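Local coordinates for protein endoglucanase (Humicola insolens, PDB 1DYS) that hydrolyses internal beta-1,4-glucosidic linkages in cellulose as a family 6 glycoside hydrolase, contributing to the recycling of plant biomass, at residues S19-T24 with G328-A333; S221-Y226 with Q267-L272; W282-P287 with E314-C319. All coordinates share one frame; numbering follows the deposited sequence. Where two conformers were deposited one is given.

Interaction 1: residues S19-T24 with G328-A333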
ATOM      1  N   SER A  19     -17.763  -5.180  -9.275  1.00 17.26           N
ATOM      2  CA  SER A  19     -18.458  -4.278  -8.359  1.00 17.67           C
ATOM      3  C   SER A  19     -17.971  -2.838  -8.484  1.00 17.75           C
ATOM      4  O   SER A  19     -18.757  -1.883  -8.535  1.00 18.25           O
ATOM      5  CB  SER A  19     -18.323  -4.786  -6.911  1.00 20.98           C
ATOM      6  OG  SER A  19     -18.977  -6.025  -6.775  0.60 16.86           O
ATOM      7  N   LYS A  20     -16.643  -2.688  -8.581  1.00 17.13           N
ATOM      8  CA  LYS A  20     -16.056  -1.363  -8.698  1.00 13.44           C
ATOM      9  C   LYS A  20     -16.474  -0.665  -9.990  1.00 17.29           C
ATOM     10  O   LYS A  20     -16.717   0.545 -10.011  1.00 16.89           O
ATOM     11  CB  LYS A  20     -14.530  -1.465  -8.637  1.00 17.94           C
ATOM     12  CG  LYS A  20     -14.060  -2.057  -7.297  1.00 24.75           C
ATOM     13  CD  LYS A  20     -12.547  -1.995  -7.321  1.00 22.80           C
ATOM     14  CE  LYS A  20     -11.846  -2.961  -6.426  1.00 28.68           C
ATOM     15  NZ  LYS A  20     -10.380  -2.703  -6.406  1.00 22.43           N
ATOM     16  N   LEU A  21     -16.647  -1.409 -11.061  1.00 17.11           N
ATOM     17  CA  LEU A  21     -17.085  -0.890 -12.346  1.00 13.52           C
ATOM     18  C   LEU A  21     -18.508  -0.342 -12.315  1.00 17.88           C
ATOM     19  O   LEU A  21     -18.861   0.414 -13.220  1.00 16.70           O
ATOM     20  CB  LEU A  21     -17.029  -1.985 -13.426  1.00 15.72           C
ATOM     21  CG  LEU A  21     -15.605  -2.168 -13.933  1.00 17.14           C
ATOM     22  CD1 LEU A  21     -15.465  -3.459 -14.754  1.00 19.64           C
ATOM     23  CD2 LEU A  21     -15.115  -0.986 -14.770  1.00 16.96           C
ATOM     24  N   ASP A  22     -19.286  -0.787 -11.330  1.00 18.31           N
ATOM     25  CA  ASP A  22     -20.636  -0.196 -11.226  1.00 17.60           C
ATOM     26  C   ASP A  22     -20.557   1.318 -11.136  1.00 20.83           C
ATOM     27  O   ASP A  22     -21.366   2.039 -11.742  1.00 20.39           O
ATOM     28  CB  ASP A  22     -21.427  -0.771 -10.055  1.00 17.76           C
ATOM     29  CG  ASP A  22     -22.874  -0.984 -10.459  1.00 28.60           C
ATOM     30  OD1 ASP A  22     -23.063  -1.731 -11.441  1.00 23.59           O
ATOM     31  OD2 ASP A  22     -23.779  -0.402  -9.806  1.00 24.61           O
ATOM     32  N   GLN A  23     -19.543   1.865 -10.440  1.00 18.04           N
ATOM     33  CA  GLN A  23     -19.379   3.314 -10.385  1.00 19.08           C
ATOM     34  C   GLN A  23     -19.239   3.879 -11.788  1.00 21.56           C
ATOM     35  O   GLN A  23     -19.817   4.922 -12.124  1.00 22.98           O
ATOM     36  CB  GLN A  23     -18.128   3.681  -9.570  1.00 19.16           C
ATOM     37  CG  GLN A  23     -17.893   5.185  -9.515  1.00 25.29           C
ATOM     38  CD  GLN A  23     -16.831   5.582  -8.509  1.00 30.48           C
ATOM     39  OE1 GLN A  23     -16.566   6.780  -8.343  1.00 28.64           O
ATOM     40  NE2 GLN A  23     -16.210   4.635  -7.827  1.00 17.97           N
ATOM     41  N   THR A  24     -18.482   3.169 -12.651  1.00 17.27           N
ATOM     42  CA  THR A  24     -18.269   3.651 -14.014  1.00 17.10           C
ATOM     43  C   THR A  24     -19.559   3.630 -14.807  1.00 20.53           C
ATOM     44  O   THR A  24     -19.881   4.549 -15.550  1.00 20.84           O
ATOM     45  CB  THR A  24     -17.176   2.817 -14.742  1.00 12.75           C
ATOM     46  OG1 THR A  24     -16.106   2.595 -13.801  1.00 18.44           O
ATOM     47  CG2 THR A  24     -16.612   3.546 -15.938  1.00 16.82           C
ATOM     48  N   GLY A 328      -3.714   0.693  -6.743  1.00 23.90           N
ATOM     49  CA  GLY A 328      -4.829  -0.150  -6.419  1.00 21.79           C
ATOM     50  C   GLY A 328      -6.121   0.608  -6.121  1.00 18.01           C
ATOM     51  O   GLY A 328      -7.125  -0.081  -6.037  1.00 20.46           O
ATOM     52  N   MET A 329      -6.102   1.931  -5.975  1.00 20.58           N
ATOM     53  CA  MET A 329      -7.311   2.697  -5.676  1.00 19.38           C
ATOM     54  C   MET A 329      -8.084   2.919  -6.985  1.00 15.08           C
ATOM     55  O   MET A 329      -7.458   3.050  -8.028  1.00 15.65           O
ATOM     56  CB  MET A 329      -6.864   4.018  -5.060  1.00 25.54           C
ATOM     57  CG  MET A 329      -7.316   4.465  -3.709  1.00 38.71           C
ATOM     58  SD  MET A 329      -7.072   3.344  -2.341  1.00 34.88           S
ATOM     59  CE  MET A 329      -5.894   4.235  -1.322  1.00 26.53           C
ATOM     60  N   TRP A 330      -9.403   2.887  -6.929  1.00 15.69           N
ATOM     61  CA  TRP A 330     -10.212   3.057  -8.128  1.00 16.18           C
ATOM     62  C   TRP A 330     -10.065   4.464  -8.684  1.00 14.06           C
ATOM     63  O   TRP A 330     -10.042   5.472  -7.978  1.00 18.94           O
ATOM     64  CB  TRP A 330     -11.666   2.775  -7.759  1.00 17.74           C
ATOM     65  CG  TRP A 330     -12.487   2.697  -9.013  1.00 15.93           C
ATOM     66  CD1 TRP A 330     -13.413   3.565  -9.463  1.00 16.88           C
ATOM     67  CD2 TRP A 330     -12.437   1.611  -9.955  1.00 17.09           C
ATOM     68  NE1 TRP A 330     -13.977   3.125 -10.661  1.00 15.83           N
ATOM     69  CE2 TRP A 330     -13.376   1.908 -10.949  1.00 15.02           C
ATOM     70  CE3 TRP A 330     -11.696   0.434 -10.066  1.00 16.31           C
ATOM     71  CZ2 TRP A 330     -13.609   1.091 -12.057  1.00 14.94           C
ATOM     72  CZ3 TRP A 330     -11.923  -0.408 -11.142  1.00 17.53           C
ATOM     73  CH2 TRP A 330     -12.865  -0.067 -12.145  1.00 16.24           C
ATOM     74  N   PHE A 331      -9.898   4.539  -9.998  1.00 16.09           N
ATOM     75  CA  PHE A 331      -9.647   5.770 -10.734  1.00 14.41           C
ATOM     76  C   PHE A 331     -10.722   5.835 -11.822  1.00 16.69           C
ATOM     77  O   PHE A 331     -10.467   5.394 -12.949  1.00 15.30           O
ATOM     78  CB  PHE A 331      -8.224   5.718 -11.305  1.00 16.27           C
ATOM     79  CG  PHE A 331      -7.717   6.948 -12.013  1.00 17.29           C
ATOM     80  CD1 PHE A 331      -8.463   8.117 -12.073  1.00 18.71           C
ATOM     81  CD2 PHE A 331      -6.455   6.941 -12.588  1.00 15.36           C
ATOM     82  CE1 PHE A 331      -7.981   9.250 -12.713  1.00 18.22           C
ATOM     83  CE2 PHE A 331      -5.961   8.057 -13.240  1.00 16.90           C
ATOM     84  CZ  PHE A 331      -6.731   9.203 -13.295  1.00 19.20           C
ATOM     85  N   ASP A 332     -11.903   6.321 -11.391  1.00 17.34           N
ATOM     86  CA  ASP A 332     -13.045   6.203 -12.303  1.00 19.24           C
ATOM     87  C   ASP A 332     -12.928   6.961 -13.598  1.00 16.36           C
ATOM     88  O   ASP A 332     -13.412   6.440 -14.614  1.00 16.52           O
ATOM     89  CB  ASP A 332     -14.330   6.505 -11.519  1.00 15.59           C
ATOM     90  CG  ASP A 332     -15.534   5.946 -12.258  1.00 18.84           C
ATOM     91  OD1 ASP A 332     -15.641   4.704 -12.268  1.00 18.37           O
ATOM     92  OD2 ASP A 332     -16.344   6.749 -12.785  1.00 21.30           O
ATOM     93  N   ALA A 333     -12.254   8.122 -13.662  1.00 16.52           N
ATOM     94  CA  ALA A 333     -12.101   8.773 -14.955  1.00 16.87           C
ATOM     95  C   ALA A 333     -11.256   7.911 -15.922  1.00 13.54           C
ATOM     96  O   ALA A 333     -11.437   7.994 -17.132  1.00 16.52           O
ATOM     97  CB  ALA A 333     -11.431  10.130 -14.754  1.00 20.56           C
TER
HETATM   98  O   HOH W   1      -9.890  -0.143  -5.986  1.00 26.20           O
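Helix 15-29 passes the loop that leads into helix 332-340, with CA of Thr24 6.1 Å from CA of Asp332 and CA of Lys20 7.3 Å from CA of Trp330, so side chains fill the gap between the backbones. Trp330 has the largest share of the contact; its CG is anti to the backbone N (chi1 -170°), which sends the indole toward the helix. CB of Lys20 sits over one face of the six-membered ring in a CH-pi contact, 3.8 Å from the centroid and 15° off the normal. The extended lysine chain then crosses the ring obliquely and carries NZ beyond it, to a salt bridge with Glu314 and to a water at 2.6 Å from Lys20 NZ that donates in turn to Gly328 O. In the ring plane, at the edge, CD2 of Leu21 meets Trp330 CH2 at 3.6 Å, and Thr24 OG1 lies beside CZ2. Asp332 OD1 fixes the indole's rotation: Trp330 NE1 reaches its anti lone pair at 2.8 Å, nearly straight at 167°, while Thr24 OG1 donates to the same Asp332 OD1 at 2.6 Å from above the carboxylate plane. Two donors on one oxygen would favour the ionised carboxylate. The extended Gln23 stacks its amide almost parallel to that carboxylate. Phe331 takes the N-cap position of helix 332-340, and Asp332 OD2 bonds Gln336 one turn on. Trp330 N bonds Glu97 of the second subunit, and within the chain Leu21 packs on Val40 and Val43, joining helix 15-29 to helix 34-46.

Interaction 2: residues S221-Y226 with Q267-L272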
ATOM      1  N   SER A 221      -0.184  -5.600 -16.485  1.00 11.96           N
ATOM      2  CA  SER A 221      -0.219  -4.211 -16.113  1.00 14.66           C
ATOM      3  C   SER A 221       0.403  -3.289 -17.145  1.00 12.51           C
ATOM      4  O   SER A 221       0.493  -2.116 -16.801  1.00 16.81           O
ATOM      5  CB  SER A 221       0.449  -3.912 -14.762  1.00 14.72           C
ATOM      6  OG  SER A 221       0.012  -4.904 -13.814  1.00 12.62           O
ATOM      7  N   ASN A 222       0.756  -3.799 -18.312  1.00 13.47           N
ATOM      8  CA  ASN A 222       1.380  -2.959 -19.325  1.00 14.48           C
ATOM      9  C   ASN A 222       0.303  -2.694 -20.386  1.00 12.73           C
ATOM     10  O   ASN A 222      -0.877  -2.855 -20.153  1.00 13.89           O
ATOM     11  CB  ASN A 222       2.704  -3.475 -19.879  1.00 13.91           C
ATOM     12  CG  ASN A 222       3.666  -2.348 -20.131  1.00 19.90           C
ATOM     13  OD1 ASN A 222       3.508  -1.624 -21.112  1.00 19.28           O
ATOM     14  ND2 ASN A 222       4.668  -2.152 -19.262  1.00 18.83           N
ATOM     15  N   TYR A 223       0.770  -2.056 -21.453  1.00 13.32           N
ATOM     16  CA  TYR A 223      -0.111  -1.510 -22.472  1.00 11.77           C
ATOM     17  C   TYR A 223       0.297  -1.886 -23.892  1.00 15.77           C
ATOM     18  O   TYR A 223      -0.265  -1.293 -24.839  1.00 16.62           O
ATOM     19  CB  TYR A 223      -0.015   0.019 -22.332  1.00 15.06           C
ATOM     20  CG  TYR A 223      -0.216   0.595 -20.947  1.00 15.92           C
ATOM     21  CD1 TYR A 223       0.854   0.726 -20.050  1.00 15.93           C
ATOM     22  CD2 TYR A 223      -1.490   0.975 -20.528  1.00 16.14           C
ATOM     23  CE1 TYR A 223       0.631   1.232 -18.780  1.00 15.58           C
ATOM     24  CE2 TYR A 223      -1.704   1.500 -19.259  1.00 17.85           C
ATOM     25  CZ  TYR A 223      -0.628   1.608 -18.406  1.00 16.41           C
ATOM     26  OH  TYR A 223      -0.804   2.173 -17.157  1.00 19.26           O
ATOM     27  N   ASN A 224       1.250  -2.803 -24.041  1.00 13.31           N
ATOM     28  CA  ASN A 224       1.695  -3.179 -25.384  1.00 14.52           C
ATOM     29  C   ASN A 224       0.576  -3.901 -26.132  1.00 16.01           C
ATOM     30  O   ASN A 224      -0.292  -4.535 -25.555  1.00 16.80           O
ATOM     31  CB  ASN A 224       2.893  -4.100 -25.285  1.00 13.57           C
ATOM     32  CG  ASN A 224       4.118  -3.564 -24.592  1.00 12.50           C
ATOM     33  OD1 ASN A 224       4.261  -2.348 -24.530  1.00 19.32           O
ATOM     34  ND2 ASN A 224       5.005  -4.439 -24.112  1.00 16.34           N
ATOM     35  N   PRO A 225       0.513  -3.668 -27.442  1.00 17.76           N
ATOM     36  CA  PRO A 225      -0.480  -4.332 -28.268  1.00 14.38           C
ATOM     37  C   PRO A 225      -0.063  -5.773 -28.482  1.00 18.93           C
ATOM     38  O   PRO A 225       1.125  -6.084 -28.492  1.00 16.45           O
ATOM     39  CB  PRO A 225      -0.429  -3.554 -29.608  1.00 17.67           C
ATOM     40  CG  PRO A 225       1.004  -3.106 -29.612  1.00 20.92           C
ATOM     41  CD  PRO A 225       1.514  -2.930 -28.184  1.00 17.10           C
ATOM     42  N   TYR A 226      -1.058  -6.643 -28.591  1.00 21.84           N
ATOM     43  CA  TYR A 226      -0.838  -8.048 -28.874  1.00 18.19           C
ATOM     44  C   TYR A 226      -0.234  -8.176 -30.276  1.00 19.97           C
ATOM     45  O   TYR A 226       0.858  -8.681 -30.452  1.00 21.67           O
ATOM     46  CB  TYR A 226      -2.133  -8.857 -28.774  1.00 14.39           C
ATOM     47  CG  TYR A 226      -1.924 -10.302 -29.182  1.00 17.51           C
ATOM     48  CD1 TYR A 226      -1.138 -11.153 -28.429  1.00 21.80           C
ATOM     49  CD2 TYR A 226      -2.519 -10.816 -30.319  1.00 22.13           C
ATOM     50  CE1 TYR A 226      -0.917 -12.472 -28.774  1.00 25.82           C
ATOM     51  CE2 TYR A 226      -2.314 -12.137 -30.682  1.00 24.30           C
ATOM     52  CZ  TYR A 226      -1.525 -12.960 -29.919  1.00 23.10           C
ATOM     53  OH  TYR A 226      -1.301 -14.263 -30.269  1.00 26.30           O
ATOM     54  N   GLN A 267      -4.248  -8.136 -22.103  1.00 13.05           N
ATOM     55  CA  GLN A 267      -4.673  -7.044 -22.975  1.00 10.30           C
ATOM     56  C   GLN A 267      -5.718  -6.240 -22.217  1.00 15.72           C
ATOM     57  O   GLN A 267      -6.538  -5.555 -22.803  1.00 15.22           O
ATOM     58  CB  GLN A 267      -5.271  -7.488 -24.330  1.00 16.05           C
ATOM     59  CG  GLN A 267      -4.252  -8.099 -25.284  1.00 13.66           C
ATOM     60  CD  GLN A 267      -3.309  -7.047 -25.859  1.00 14.01           C
ATOM     61  OE1 GLN A 267      -3.617  -6.415 -26.875  1.00 15.83           O
ATOM     62  NE2 GLN A 267      -2.194  -6.866 -25.202  1.00 14.73           N
ATOM     63  N   SER A 268      -5.633  -6.221 -20.858  1.00 15.92           N
ATOM     64  CA  SER A 268      -6.576  -5.432 -20.066  1.00 13.57           C
ATOM     65  C   SER A 268      -6.541  -3.966 -20.445  1.00 13.43           C
ATOM     66  O   SER A 268      -7.578  -3.290 -20.434  1.00 12.19           O
ATOM     67  CB  SER A 268      -6.232  -5.552 -18.567  1.00 12.06           C
ATOM     68  OG  SER A 268      -4.862  -5.136 -18.373  1.00 15.19           O
ATOM     69  N   ARG A 269      -5.387  -3.430 -20.789  1.00 16.05           N
ATOM     70  CA  ARG A 269      -5.255  -2.031 -21.212  1.00 10.93           C
ATOM     71  C   ARG A 269      -4.268  -1.998 -22.375  1.00 14.16           C
ATOM     72  O   ARG A 269      -3.249  -2.676 -22.316  1.00 13.60           O
ATOM     73  CB  ARG A 269      -4.640  -1.176 -20.086  1.00 13.90           C
ATOM     74  CG  ARG A 269      -5.501  -1.148 -18.828  1.00 13.59           C
ATOM     75  CD  ARG A 269      -4.960  -0.247 -17.730  1.00 16.30           C
ATOM     76  NE  ARG A 269      -3.663  -0.775 -17.239  1.00 14.26           N
ATOM     77  CZ  ARG A 269      -2.992  -0.147 -16.282  1.00 12.94           C
ATOM     78  NH1 ARG A 269      -3.428   0.979 -15.756  1.00 13.40           N
ATOM     79  NH2 ARG A 269      -1.814  -0.651 -15.856  1.00 16.04           N
ATOM     80  N   VAL A 270      -4.590  -1.296 -23.456  1.00 14.90           N
ATOM     81  CA  VAL A 270      -3.710  -1.153 -24.602  1.00 13.01           C
ATOM     82  C   VAL A 270      -3.543   0.344 -24.909  1.00 15.91           C
ATOM     83  O   VAL A 270      -4.539   1.040 -25.059  1.00 15.04           O
ATOM     84  CB  VAL A 270      -4.293  -1.883 -25.833  1.00 17.38           C
ATOM     85  CG1 VAL A 270      -3.320  -1.717 -27.008  1.00 21.04           C
ATOM     86  CG2 VAL A 270      -4.467  -3.376 -25.602  1.00 15.46           C
ATOM     87  N   ALA A 271      -2.287   0.764 -24.984  1.00 14.81           N
ATOM     88  CA  ALA A 271      -2.003   2.155 -25.323  1.00 15.02           C
ATOM     89  C   ALA A 271      -2.413   2.405 -26.769  1.00 16.45           C
ATOM     90  O   ALA A 271      -2.254   1.567 -27.667  1.00 21.19           O
ATOM     91  CB  ALA A 271      -0.497   2.374 -25.172  1.00 16.61           C
ATOM     92  N   LEU A 272      -2.958   3.593 -26.980  1.00 16.83           N
ATOM     93  CA  LEU A 272      -3.351   4.080 -28.285  1.00 23.67           C
ATOM     94  C   LEU A 272      -2.197   4.945 -28.790  1.00 24.17           C
ATOM     95  O   LEU A 272      -1.189   5.163 -28.093  1.00 23.04           O
ATOM     96  CB  LEU A 272      -4.640   4.911 -28.242  1.00 23.17           C
ATOM     97  CG  LEU A 272      -5.760   4.333 -27.357  1.00 29.20           C
ATOM     98  CD1 LEU A 272      -6.961   5.267 -27.242  1.00 29.62           C
ATOM     99  CD2 LEU A 272      -6.235   2.988 -27.889  1.00 30.09           C
TER
HETATM  100  O   HOH W   2      -2.730  -3.307 -18.087  1.00 13.86           O
HETATM  101  O   HOH W   3      -2.655  -5.088 -20.968  1.00 15.32           O
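In the distorted beta/alpha barrel of family 6, these two segments follow the neighbouring parallel strands 215-218 and 262-266, and Asn222 probably binds substrate. Tyr223 and Arg269 lie side by side and point the same way, their flat groups inclined by 36°. Tyr223 CZ stands 3.5 Å above the guanidinium plane of Arg269, over its centre. Tyr223 OH lies 3.2 Å from Arg269 NH1 at too poor an angle to bond; it bonds to Val285 N and Trp282 O, and Arg269 NH1 forms a salt bridge with Asp316. A bend at chi3 turns Arg269 NH2 toward Ser221 O, 2.9 Å away; the bond is well off straight (133°) and arrives from above the carbonyl plane. At the far end of the contact, Gln267 bends at chi2 to set its amide against the backbone of 224-226. Its NE2 gives Asn224 O a 3.0 Å bond lying in the carbonyl plane, while Tyr226 N donates to Gln267 OE1 at 3.1 Å from above the amide plane, so both ends of one amide are used. Backbone to backbone, Ala271 N donates to Tyr223 O at 2.9 Å, almost straight (166°) and on a lone pair, with the CB atoms of the same two residues in contact. Two waters bridge the segments; one accepts from Arg269 NE at 2.8 Å and donates to both Asn222 O and Ser268 OG.

Interaction 3: residues W282-P287 with E314-C319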
ATOM      1  N   TRP A 282       4.996   3.548 -17.498  1.00 19.27           N
ATOM      2  CA  TRP A 282       4.074   2.536 -16.983  1.00 19.52           C
ATOM      3  C   TRP A 282       2.893   3.010 -16.155  1.00 19.99           C
ATOM      4  O   TRP A 282       2.017   2.171 -15.866  1.00 18.26           O
ATOM      5  CB  TRP A 282       4.885   1.592 -16.038  1.00 24.77           C
ATOM      6  CG  TRP A 282       5.536   2.400 -14.950  1.00 23.68           C
ATOM      7  CD1 TRP A 282       6.741   3.058 -15.016  1.00 22.06           C
ATOM      8  CD2 TRP A 282       5.006   2.684 -13.644  1.00 25.36           C
ATOM      9  NE1 TRP A 282       6.969   3.745 -13.849  1.00 30.20           N
ATOM     10  CE2 TRP A 282       5.923   3.516 -12.985  1.00 29.10           C
ATOM     11  CE3 TRP A 282       3.857   2.275 -12.963  1.00 24.71           C
ATOM     12  CZ2 TRP A 282       5.725   3.982 -11.681  1.00 25.73           C
ATOM     13  CZ3 TRP A 282       3.649   2.753 -11.683  1.00 23.84           C
ATOM     14  CH2 TRP A 282       4.575   3.594 -11.040  1.00 27.45           C
ATOM     15  N   CYS A 283       2.927   4.219 -15.631  1.00 16.77           N
ATOM     16  CA  CYS A 283       1.909   4.653 -14.682  1.00 16.10           C
ATOM     17  C   CYS A 283       0.730   5.325 -15.347  1.00 17.58           C
ATOM     18  O   CYS A 283       0.891   6.370 -15.971  1.00 20.39           O
ATOM     19  CB  CYS A 283       2.515   5.624 -13.633  1.00 18.32           C
ATOM     20  SG  CYS A 283       1.290   6.025 -12.358  1.00 15.79           S
ATOM     21  N   ASN A 284      -0.432   4.719 -15.242  1.00 15.88           N
ATOM     22  CA  ASN A 284      -1.683   5.258 -15.746  1.00 13.86           C
ATOM     23  C   ASN A 284      -1.494   5.877 -17.136  1.00 16.24           C
ATOM     24  O   ASN A 284      -1.847   7.021 -17.368  1.00 17.28           O
ATOM     25  CB  ASN A 284      -2.273   6.239 -14.752  1.00 15.80           C
ATOM     26  CG  ASN A 284      -2.523   5.618 -13.392  1.00 15.74           C
ATOM     27  OD1 ASN A 284      -2.927   4.450 -13.261  1.00 15.56           O
ATOM     28  ND2 ASN A 284      -2.246   6.396 -12.357  1.00 17.85           N
ATOM     29  N   VAL A 285      -0.989   5.033 -18.023  1.00 17.47           N
ATOM     30  CA  VAL A 285      -0.699   5.504 -19.388  1.00 16.74           C
ATOM     31  C   VAL A 285      -1.977   5.872 -20.097  1.00 17.06           C
ATOM     32  O   VAL A 285      -3.009   5.217 -20.080  1.00 17.11           O
ATOM     33  CB  VAL A 285       0.163   4.468 -20.132  1.00 17.52           C
ATOM     34  CG1 VAL A 285       0.241   4.676 -21.636  1.00 20.33           C
ATOM     35  CG2 VAL A 285       1.518   4.473 -19.464  1.00 16.10           C
ATOM     36  N   ASN A 286      -1.905   7.019 -20.788  1.00 16.18           N
ATOM     37  CA  ASN A 286      -3.102   7.503 -21.494  1.00 17.11           C
ATOM     38  C   ASN A 286      -2.656   8.293 -22.727  1.00 18.44           C
ATOM     39  O   ASN A 286      -1.617   8.938 -22.723  1.00 22.45           O
ATOM     40  CB  ASN A 286      -3.975   8.323 -20.568  1.00 17.36           C
ATOM     41  CG  ASN A 286      -3.222   9.538 -20.041  1.00 32.33           C
ATOM     42  OD1 ASN A 286      -3.300  10.641 -20.599  1.00 24.90           O
ATOM     43  ND2 ASN A 286      -2.442   9.332 -18.978  1.00 23.19           N
ATOM     44  N   PRO A 287      -3.468   8.204 -23.765  1.00 19.71           N
ATOM     45  CA  PRO A 287      -4.703   7.468 -23.854  1.00 18.73           C
ATOM     46  C   PRO A 287      -4.580   5.958 -23.967  1.00 16.37           C
ATOM     47  O   PRO A 287      -3.624   5.455 -24.560  1.00 18.92           O
ATOM     48  CB  PRO A 287      -5.416   7.901 -25.167  1.00 20.00           C
ATOM     49  CG  PRO A 287      -4.352   8.667 -25.901  1.00 26.90           C
ATOM     50  CD  PRO A 287      -3.146   8.903 -25.028  1.00 21.06           C
ATOM     51  N   GLU A 314      -8.177   0.343 -11.820  1.00 15.55           N
ATOM     52  CA  GLU A 314      -7.424   0.432 -10.551  1.00 16.28           C
ATOM     53  C   GLU A 314      -6.129   1.194 -10.821  1.00 17.65           C
ATOM     54  O   GLU A 314      -5.410   0.811 -11.723  1.00 14.94           O
ATOM     55  CB  GLU A 314      -7.047  -1.007 -10.105  1.00 15.42           C
ATOM     56  CG  GLU A 314      -8.244  -1.715  -9.508  1.00 14.51           C
ATOM     57  CD  GLU A 314      -8.040  -3.074  -8.889  1.00 21.84           C
ATOM     58  OE1 GLU A 314      -6.879  -3.524  -8.805  1.00 22.23           O
ATOM     59  OE2 GLU A 314      -9.033  -3.731  -8.493  1.00 22.72           O
ATOM     60  N   SER A 315      -5.843   2.274 -10.111  1.00 14.50           N
ATOM     61  CA  SER A 315      -4.667   3.068 -10.396  1.00 14.77           C
ATOM     62  C   SER A 315      -3.367   2.295 -10.236  1.00 15.80           C
ATOM     63  O   SER A 315      -3.220   1.421  -9.386  1.00 17.95           O
ATOM     64  CB  SER A 315      -4.675   4.289  -9.486  1.00 13.06           C
ATOM     65  OG  SER A 315      -3.590   5.163  -9.701  1.00 17.54           O
ATOM     66  N   ASP A 316      -2.409   2.703 -11.055  1.00 12.32           N
ATOM     67  CA  ASP A 316      -1.056   2.206 -10.949  1.00 16.00           C
ATOM     68  C   ASP A 316      -0.264   2.952  -9.847  1.00 14.01           C
ATOM     69  O   ASP A 316       0.801   2.477  -9.468  1.00 15.96           O
ATOM     70  CB  ASP A 316      -0.308   2.375 -12.267  1.00 13.64           C
ATOM     71  CG  ASP A 316      -0.924   1.516 -13.370  1.00 16.05           C
ATOM     72  OD1 ASP A 316      -1.271   0.365 -13.057  1.00 17.74           O
ATOM     73  OD2 ASP A 316      -1.018   2.086 -14.480  1.00 21.87           O
ATOM     74  N   GLY A 317      -0.754   4.149  -9.506  1.00 15.50           N
ATOM     75  CA  GLY A 317      -0.049   5.010  -8.530  1.00 12.47           C
ATOM     76  C   GLY A 317      -0.511   6.447  -8.764  1.00 14.64           C
ATOM     77  O   GLY A 317      -1.229   6.707  -9.738  1.00 16.59           O
ATOM     78  N   GLN A 318      -0.057   7.405  -7.963  1.00 14.21           N
ATOM     79  CA  GLN A 318      -0.462   8.797  -8.091  1.00 14.75           C
ATOM     80  C   GLN A 318       0.443   9.486  -9.109  1.00 22.28           C
ATOM     81  O   GLN A 318       1.337  10.253  -8.770  1.00 22.93           O
ATOM     82  CB  GLN A 318      -0.387   9.502  -6.739  1.00 16.11           C
ATOM     83  CG  GLN A 318      -1.101   8.800  -5.626  1.00 24.55           C
ATOM     84  CD  GLN A 318      -0.974   9.517  -4.282  1.00 31.53           C
ATOM     85  OE1 GLN A 318      -0.233   8.978  -3.476  1.00 27.30           O
ATOM     86  NE2 GLN A 318      -1.704  10.622  -4.269  1.00 29.42           N
ATOM     87  N   CYS A 319       0.202   9.137 -10.379  1.00 19.08           N
ATOM     88  CA  CYS A 319       1.075   9.552 -11.450  1.00 16.55           C
ATOM     89  C   CYS A 319       0.345   9.333 -12.773  1.00 22.67           C
ATOM     90  O   CYS A 319      -0.761   8.787 -12.787  1.00 16.92           O
ATOM     91  CB  CYS A 319       2.359   8.723 -11.396  1.00 21.55           C
ATOM     92  SG  CYS A 319       2.379   6.987 -10.957  1.00 17.95           S
TER
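Asn284 and Asp316 exchange two hydrogen bonds, each side chain accepting from the other's backbone. Asp316 N meets a lone pair of Asn284 OD1 at 2.9 Å, almost straight (172°), and Asn284 N donates to the anti lone pair of Asp316 OD2 at 2.8 Å. The side chains slide past each other in opposite directions with amide and carboxylate nearly parallel. Asn284 ND2 serves the rest of the turn: a 2.8 Å bond to Cys319 O, a longer one of 3.2 Å to Ser315 OG, and a weak, bent one to Gly317 O. Ser315 OG itself accepts from Gly317 N, closing an ST turn, and bonds Pro325 O. An alanine in place of Asn284 would lose the amide that reaches both ends of 315-319, and would probably leave this turn less firmly fixed. Asp316 has charged partners as well, Lys310 on OD1 and Arg269 on OD2, which would favour its ionised form. Next to this network the Cys283-Cys319 disulfide ties the segments covalently, SG to SG 2.0 Å, with chi3 at 89°, close to the relaxed right angle. Trp282 packs against it, CH2 4.0 Å from Cys319 SG in an oblique sulfur-aromatic contact. The ring also takes Cys283 CB over one face, while at its edge CZ3 lies 3.6 Å from Asp316 O. At Gly317 a side chain would crowd Cys319 SG, and Gln318 N bonds the Gln318 side chain of the second subunit. A disulfide tying the loop between strands 270-271 and 288-289 to the loop after barrel strand 303-307, with Trp282 and Glu314 as probable substrate-binding residues, is consistent with a wall of the family 6 substrate cleft.

The centre of interaction 2 is about 12 Å from the chain's centre, those of interactions 3 and 1 about 16 and 19 Å; all are partly buried. Interactions 1 and 3 both reach the second subunit and hold the same connection, from strand 303-307 into helix 332-340; interaction 2 touches no other chain. Their chemistry differs: an indole against a helix, a loop pairing rich in backbone bonds and an arginine-tyrosine pair, and a disulfide beside an amide network. Interaction 3 joins the others: Lys20 pairs with Glu314 and Met329 O probably accepts from Ser315 N on one side; Arg269 pairs with Asp316 on the other. Interactions 1 and 2 remain about 7 Å apart at their nearest atoms.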